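Local coordinates for protein ten1 (PDB 3KF6) that pairs with Stn1 in an Rpa2-Rpa3-like complex required for telomere maintenance and probably binds single-stranded telomeric DNA, at the interface of chains B and A. Coordinates in Å, arbitrary orientation; residue numbers count along the deposited sequence, not the author numbering. Chains: chain A, Protein ten1; chain B, Protein stn1.

Contact 1: the interface of chains B and A. Residues chain B 133, 137; chain A 90, 93-94, 97.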
ATOM      1  N   TRP B 133      -2.541   8.928   2.963  1.00 17.61           N
ATOM      2  CA  TRP B 133      -2.082   9.964   2.053  1.00 14.94           C
ATOM      3  C   TRP B 133      -1.019  10.833   2.711  1.00 16.38           C
ATOM      4  O   TRP B 133      -0.143  11.354   2.026  1.00 16.53           O
ATOM      5  CB  TRP B 133      -3.237  10.824   1.485  1.00 16.25           C
ATOM      6  CG  TRP B 133      -4.022  11.638   2.465  1.00 16.24           C
ATOM      7  CD1 TRP B 133      -5.270  11.358   2.938  1.00 18.17           C
ATOM      8  CD2 TRP B 133      -3.641  12.893   3.050  1.00 17.62           C
ATOM      9  NE1 TRP B 133      -5.695  12.358   3.777  1.00 18.78           N
ATOM     10  CE2 TRP B 133      -4.716  13.313   3.866  1.00 19.44           C
ATOM     11  CE3 TRP B 133      -2.497  13.703   2.964  1.00 17.95           C
ATOM     12  CZ2 TRP B 133      -4.685  14.509   4.596  1.00 18.99           C
ATOM     13  CZ3 TRP B 133      -2.463  14.896   3.690  1.00 20.00           C
ATOM     14  CH2 TRP B 133      -3.555  15.287   4.496  1.00 18.75           C
ATOM     15  N   GLN B 137       2.567  11.674   1.207  1.00 17.02           N
ATOM     16  CA  GLN B 137       3.062  13.052   1.148  1.00 18.22           C
ATOM     17  C   GLN B 137       4.483  13.126   1.706  1.00 18.32           C
ATOM     18  O   GLN B 137       5.389  13.683   1.076  1.00 19.96           O
ATOM     19  CB  GLN B 137       2.144  13.971   1.957  1.00 19.65           C
ATOM     20  CG  GLN B 137       2.613  15.413   2.014  1.00 23.26           C
ATOM     21  CD  GLN B 137       1.650  16.299   2.770  1.00 25.27           C
ATOM     22  OE1 GLN B 137       1.108  15.907   3.805  1.00 29.16           O
ATOM     23  NE2 GLN B 137       1.440  17.510   2.265  1.00 30.19           N
TER
ATOM     24  N   ASN A  90     -10.047  13.110   3.862  1.00 21.38           N
ATOM     25  CA  ASN A  90      -9.957  14.454   3.314  1.00 21.53           C
ATOM     26  C   ASN A  90      -9.814  14.250   1.804  1.00 20.40           C
ATOM     27  O   ASN A  90      -8.711  14.042   1.305  1.00 18.88           O
ATOM     28  CB  ASN A  90      -8.712  15.147   3.874  1.00 23.03           C
ATOM     29  CG  ASN A  90      -8.593  16.592   3.433  1.00 24.96           C
ATOM     30  OD1 ASN A  90      -8.803  16.915   2.270  1.00 23.41           O
ATOM     31  ND2 ASN A  90      -8.234  17.466   4.364  1.00 28.78           N
ATOM     32  N   ARG A  93      -7.124  16.398  -0.192  1.00 18.57           N
ATOM     33  CA  ARG A  93      -5.736  16.009   0.047  1.00 16.92           C
ATOM     34  C   ARG A  93      -5.468  14.643  -0.572  1.00 16.65           C
ATOM     35  O   ARG A  93      -4.401  14.404  -1.140  1.00 16.78           O
ATOM     36  CB  ARG A  93      -5.431  15.995   1.550  1.00 19.07           C
ATOM     37  CG  ARG A  93      -5.736  17.323   2.242  1.00 23.37           C
ATOM     38  CD  ARG A  93      -4.526  18.013   2.856  1.00 29.93           C
ATOM     39  NE  ARG A  93      -3.531  18.435   1.876  1.00 29.44           N
ATOM     40  CZ  ARG A  93      -2.654  19.422   2.073  1.00 29.11           C
ATOM     41  NH1 ARG A  93      -2.647  20.100   3.212  1.00 32.11           N
ATOM     42  NH2 ARG A  93      -1.772  19.723   1.133  1.00 26.88           N
ATOM     43  N   TYR A  94      -6.439  13.741  -0.468  1.00 16.57           N
ATOM     44  CA  TYR A  94      -6.276  12.422  -1.066  1.00 15.92           C
ATOM     45  C   TYR A  94      -6.078  12.515  -2.583  1.00 16.77           C
ATOM     46  O   TYR A  94      -5.163  11.897  -3.135  1.00 17.20           O
ATOM     47  CB  TYR A  94      -7.489  11.539  -0.755  1.00 15.56           C
ATOM     48  CG  TYR A  94      -7.539  10.268  -1.574  1.00 17.41           C
ATOM     49  CD1 TYR A  94      -8.231  10.225  -2.783  1.00 15.43           C
ATOM     50  CD2 TYR A  94      -6.858   9.122  -1.167  1.00 16.48           C
ATOM     51  CE1 TYR A  94      -8.243   9.081  -3.568  1.00 18.90           C
ATOM     52  CE2 TYR A  94      -6.865   7.965  -1.946  1.00 16.66           C
ATOM     53  CZ  TYR A  94      -7.561   7.956  -3.146  1.00 15.35           C
ATOM     54  OH  TYR A  94      -7.567   6.823  -3.927  1.00 17.76           O
ATOM     55  N   MET A  97      -2.596  13.869  -3.482  1.00 17.11           N
ATOM     56  CA  MET A  97      -1.515  12.895  -3.379  1.00 17.31           C
ATOM     57  C   MET A  97      -1.563  11.803  -4.444  1.00 16.72           C
ATOM     58  O   MET A  97      -0.519  11.326  -4.880  1.00 18.52           O
ATOM     59  CB  MET A  97      -1.484  12.261  -1.985  1.00 17.10           C
ATOM     60  CG  MET A  97      -1.261  13.258  -0.853  1.00 20.56           C
ATOM     61  SD  MET A  97       0.063  14.463  -1.166  1.00 20.83           S
ATOM     62  CE  MET A  97      -0.526  15.848  -0.173  1.00 23.82           C
TER
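B:Trp133 lies with one face of its indole against the side chain of A:Arg93, where the C-terminal helices of two OB-fold proteins, Stn1 (130-153) and Ten1 (91-103), pack together in the manner of Rpa2 and Rpa3. The tight part is here. CB of A:Arg93 sits over the six-membered ring, 3.5 Å from its centroid, in a CH-pi contact. Further out, the arginine chain bends at both chi2 and chi3 (-117° and 65°) and runs outward past the rim, CD standing above the CH2 corner of B:Trp133 at 3.3 Å. The guanidinium plane is tilted 28° from the indole, but it is the aliphatic stem that does the touching. B:Trp133 buries 91 Å² against Ten1, more than any other residue of this patch.

At the rim the contact thins. CB of A:Asn90 comes no nearer than 4.1 Å to NE1 of the indole, with the amide turned steeply to the ring. That amide works within its own chain: its OD1 accepts the backbone N of A:Arg93 at 3.0 Å, the donor standing above the carbonyl plane, a bond that caps the start of the Ten1 helix. A:Tyr94 adds its backbone N above the same indole face, toward the rim and more distant.

On the other flank CG of A:Met97 lies 3.9 Å from CB of B:Trp133, and a bend at chi2 then turns the thioether toward B:Gln137. Its CE methyl reaches the amide end there, 3.5 Å from NE2, while the extended glutamine stem runs past the sulfur. The meeting is van der Waals in kind, and B:Gln137 has 29 Å² hidden by Ten1.

Contact 2: the interface of chains B and A. Residues chain B 133, 136-137, 140; chain A 97, 100-101, 104.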
ATOM      1  N   TRP B 133      -2.541   8.928   2.963  1.00 17.61           N
ATOM      2  CA  TRP B 133      -2.082   9.964   2.053  1.00 14.94           C
ATOM      3  C   TRP B 133      -1.019  10.833   2.711  1.00 16.38           C
ATOM      4  O   TRP B 133      -0.143  11.354   2.026  1.00 16.53           O
ATOM      5  CB  TRP B 133      -3.237  10.824   1.485  1.00 16.25           C
ATOM      6  CG  TRP B 133      -4.022  11.638   2.465  1.00 16.24           C
ATOM      7  CD1 TRP B 133      -5.270  11.358   2.938  1.00 18.17           C
ATOM      8  CD2 TRP B 133      -3.641  12.893   3.050  1.00 17.62           C
ATOM      9  NE1 TRP B 133      -5.695  12.358   3.777  1.00 18.78           N
ATOM     10  CE2 TRP B 133      -4.716  13.313   3.866  1.00 19.44           C
ATOM     11  CE3 TRP B 133      -2.497  13.703   2.964  1.00 17.95           C
ATOM     12  CZ2 TRP B 133      -4.685  14.509   4.596  1.00 18.99           C
ATOM     13  CZ3 TRP B 133      -2.463  14.896   3.690  1.00 20.00           C
ATOM     14  CH2 TRP B 133      -3.555  15.287   4.496  1.00 18.75           C
ATOM     15  N   TRP B 136       2.123   9.120   2.121  1.00 14.64           N
ATOM     16  CA  TRP B 136       2.569   9.292   0.743  1.00 15.23           C
ATOM     17  C   TRP B 136       3.193  10.675   0.588  1.00 15.80           C
ATOM     18  O   TRP B 136       4.216  10.827  -0.075  1.00 16.56           O
ATOM     19  CB  TRP B 136       1.405   9.146  -0.244  1.00 15.87           C
ATOM     20  CG  TRP B 136       0.709   7.825  -0.176  1.00 15.09           C
ATOM     21  CD1 TRP B 136       1.224   6.641   0.275  1.00 14.09           C
ATOM     22  CD2 TRP B 136      -0.639   7.554  -0.565  1.00 15.14           C
ATOM     23  NE1 TRP B 136       0.276   5.649   0.196  1.00 14.01           N
ATOM     24  CE2 TRP B 136      -0.878   6.183  -0.317  1.00 15.63           C
ATOM     25  CE3 TRP B 136      -1.672   8.337  -1.098  1.00 16.30           C
ATOM     26  CZ2 TRP B 136      -2.113   5.577  -0.580  1.00 14.68           C
ATOM     27  CZ3 TRP B 136      -2.900   7.733  -1.359  1.00 16.11           C
ATOM     28  CH2 TRP B 136      -3.107   6.367  -1.099  1.00 16.26           C
ATOM     29  N   GLN B 137       2.567  11.674   1.207  1.00 17.02           N
ATOM     30  CA  GLN B 137       3.062  13.052   1.148  1.00 18.22           C
ATOM     31  C   GLN B 137       4.483  13.126   1.706  1.00 18.32           C
ATOM     32  O   GLN B 137       5.389  13.683   1.076  1.00 19.96           O
ATOM     33  CB  GLN B 137       2.144  13.971   1.957  1.00 19.65           C
ATOM     34  CG  GLN B 137       2.613  15.413   2.014  1.00 23.26           C
ATOM     35  CD  GLN B 137       1.650  16.299   2.770  1.00 25.27           C
ATOM     36  OE1 GLN B 137       1.108  15.907   3.805  1.00 29.16           O
ATOM     37  NE2 GLN B 137       1.440  17.510   2.265  1.00 30.19           N
ATOM     38  N   MET B 140       7.077  11.476  -0.711  1.00 16.19           N
ATOM     39  CA  MET B 140       7.407  12.203  -1.927  1.00 17.08           C
ATOM     40  C   MET B 140       8.304  13.396  -1.595  1.00 18.40           C
ATOM     41  O   MET B 140       9.236  13.706  -2.340  1.00 22.25           O
ATOM     42  CB  MET B 140       6.131  12.650  -2.647  1.00 17.77           C
ATOM     43  CG  MET B 140       5.383  11.490  -3.293  1.00 18.01           C
ATOM     44  SD  MET B 140       3.910  11.993  -4.227  1.00 21.46           S
ATOM     45  CE  MET B 140       2.756  12.238  -2.870  1.00 20.85           C
TER
ATOM     46  N   MET A  97      -2.596  13.869  -3.482  1.00 17.11           N
ATOM     47  CA  MET A  97      -1.515  12.895  -3.379  1.00 17.31           C
ATOM     48  C   MET A  97      -1.563  11.803  -4.444  1.00 16.72           C
ATOM     49  O   MET A  97      -0.519  11.326  -4.880  1.00 18.52           O
ATOM     50  CB  MET A  97      -1.484  12.261  -1.985  1.00 17.10           C
ATOM     51  CG  MET A  97      -1.261  13.258  -0.853  1.00 20.56           C
ATOM     52  SD  MET A  97       0.063  14.463  -1.166  1.00 20.83           S
ATOM     53  CE  MET A  97      -0.526  15.848  -0.173  1.00 23.82           C
ATOM     54  N   GLU A 100      -0.083  13.477  -7.407  1.00 18.61           N
ATOM     55  CA  GLU A 100       1.356  13.662  -7.247  1.00 19.31           C
ATOM     56  C   GLU A 100       2.123  12.360  -7.429  1.00 19.14           C
ATOM     57  O   GLU A 100       3.178  12.337  -8.059  1.00 19.90           O
ATOM     58  CB  GLU A 100       1.678  14.257  -5.874  1.00 21.35           C
ATOM     59  CG  GLU A 100       1.400  15.735  -5.760  1.00 27.07           C
ATOM     60  CD  GLU A 100       2.102  16.530  -6.848  1.00 27.46           C
ATOM     61  OE1 GLU A 100       1.416  16.988  -7.784  1.00 32.09           O
ATOM     62  OE2 GLU A 100       3.341  16.683  -6.771  1.00 31.76           O
ATOM     63  N   ARG A 101       1.599  11.272  -6.876  1.00 18.91           N
ATOM     64  CA  ARG A 101       2.274   9.988  -7.013  1.00 18.77           C
ATOM     65  C   ARG A 101       2.370   9.531  -8.461  1.00 19.42           C
ATOM     66  O   ARG A 101       3.310   8.837  -8.830  1.00 21.45           O
ATOM     67  CB  ARG A 101       1.571   8.909  -6.184  1.00 17.78           C
ATOM     68  CG  ARG A 101       1.757   9.096  -4.700  1.00 19.07           C
ATOM     69  CD  ARG A 101       1.373   7.853  -3.950  1.00 17.74           C
ATOM     70  NE  ARG A 101       2.163   6.696  -4.373  1.00 18.51           N
ATOM     71  CZ  ARG A 101       2.057   5.491  -3.822  1.00 18.74           C
ATOM     72  NH1 ARG A 101       1.203   5.291  -2.828  1.00 16.62           N
ATOM     73  NH2 ARG A 101       2.790   4.480  -4.277  1.00 17.22           N
ATOM     74  N   CYS A 104       5.162  12.230  -9.973  1.00 35.49           N
ATOM     75  CA  CYS A 104       6.534  12.206  -9.451  1.00 38.33           C
ATOM     76  C   CYS A 104       7.162  10.832  -9.671  1.00 41.07           C
ATOM     77  O   CYS A 104       6.527   9.801  -9.441  1.00 41.19           O
ATOM     78  CB  CYS A 104       6.545  12.556  -7.961  1.00 37.16           C
ATOM     79  SG  CYS A 104       5.803  14.157  -7.589  1.00 35.48           S
TER
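The first torsions of B:Trp136 and A:Arg101 (chi1 -59° and -71°) both set CG anti to the carbonyl carbon, and a bend at chi3 of the arginine then turns its tip onto the indole. NH1 of A:Arg101 comes down over the five-membered ring, 3.3 Å from its centroid, a cation-pi contact. The guanidinium is not laid flat: its plane stands 64° from the ring, so it meets the indole with an edge. NH1 is 3.2 Å from NE1 of B:Trp136, yet the indole N-H points away from it and the two do not hydrogen-bond. Behind the arginine tip, CD packs 3.8 Å from CG of the indole, while the opposite face of the ring rests on CA of B:Trp133 in its own helix. CE3 of B:Trp136 packs 4.0 Å from CB of A:Met97. The tryptophan is clamped between its own helix and the partner's arginine. An alanine at B:Trp136 would probably leave the guanidinium of A:Arg101 without its aromatic mate, freer to swing, and open a gap beside A:Met97.

One helical turn on, B:Met140 bends at chi3 and sets its thioether against the Ten1 helix. SD lies 3.6 Å from CB of A:Glu100 and 3.6 Å from CG of A:Arg101, seated between the two stems. The methyl CE turns back to 3.9 Å from SD of A:Met97, joining the two methionines. A:Cys104 stands farther off, its thiol making a weak bond to the backbone O of A:Glu100. Together the thioethers and the arginine-indole pair bind the last turns of the Ten1 helix to Stn1, helping to hold the heterodimer together.

Contact 1 and contact 2 are neighbouring stretches of one helix-helix seam, their C-alpha centres about 7 Å apart. Both draw on Stn1 helix 130-153 and Ten1 helix 91-103, and they share B:Trp133, B:Gln137 and A:Met97, which join the patches. Contact 1 covers the beginning of the Ten1 helix and the loop before it, contact 2 its C-terminal half and the residue just past it. Each patch sets a Stn1 tryptophan against a Ten1 arginine, by stem in one and by charged tip in the other. The seam probably helps fix how the two OB-fold proteins sit relative to each other.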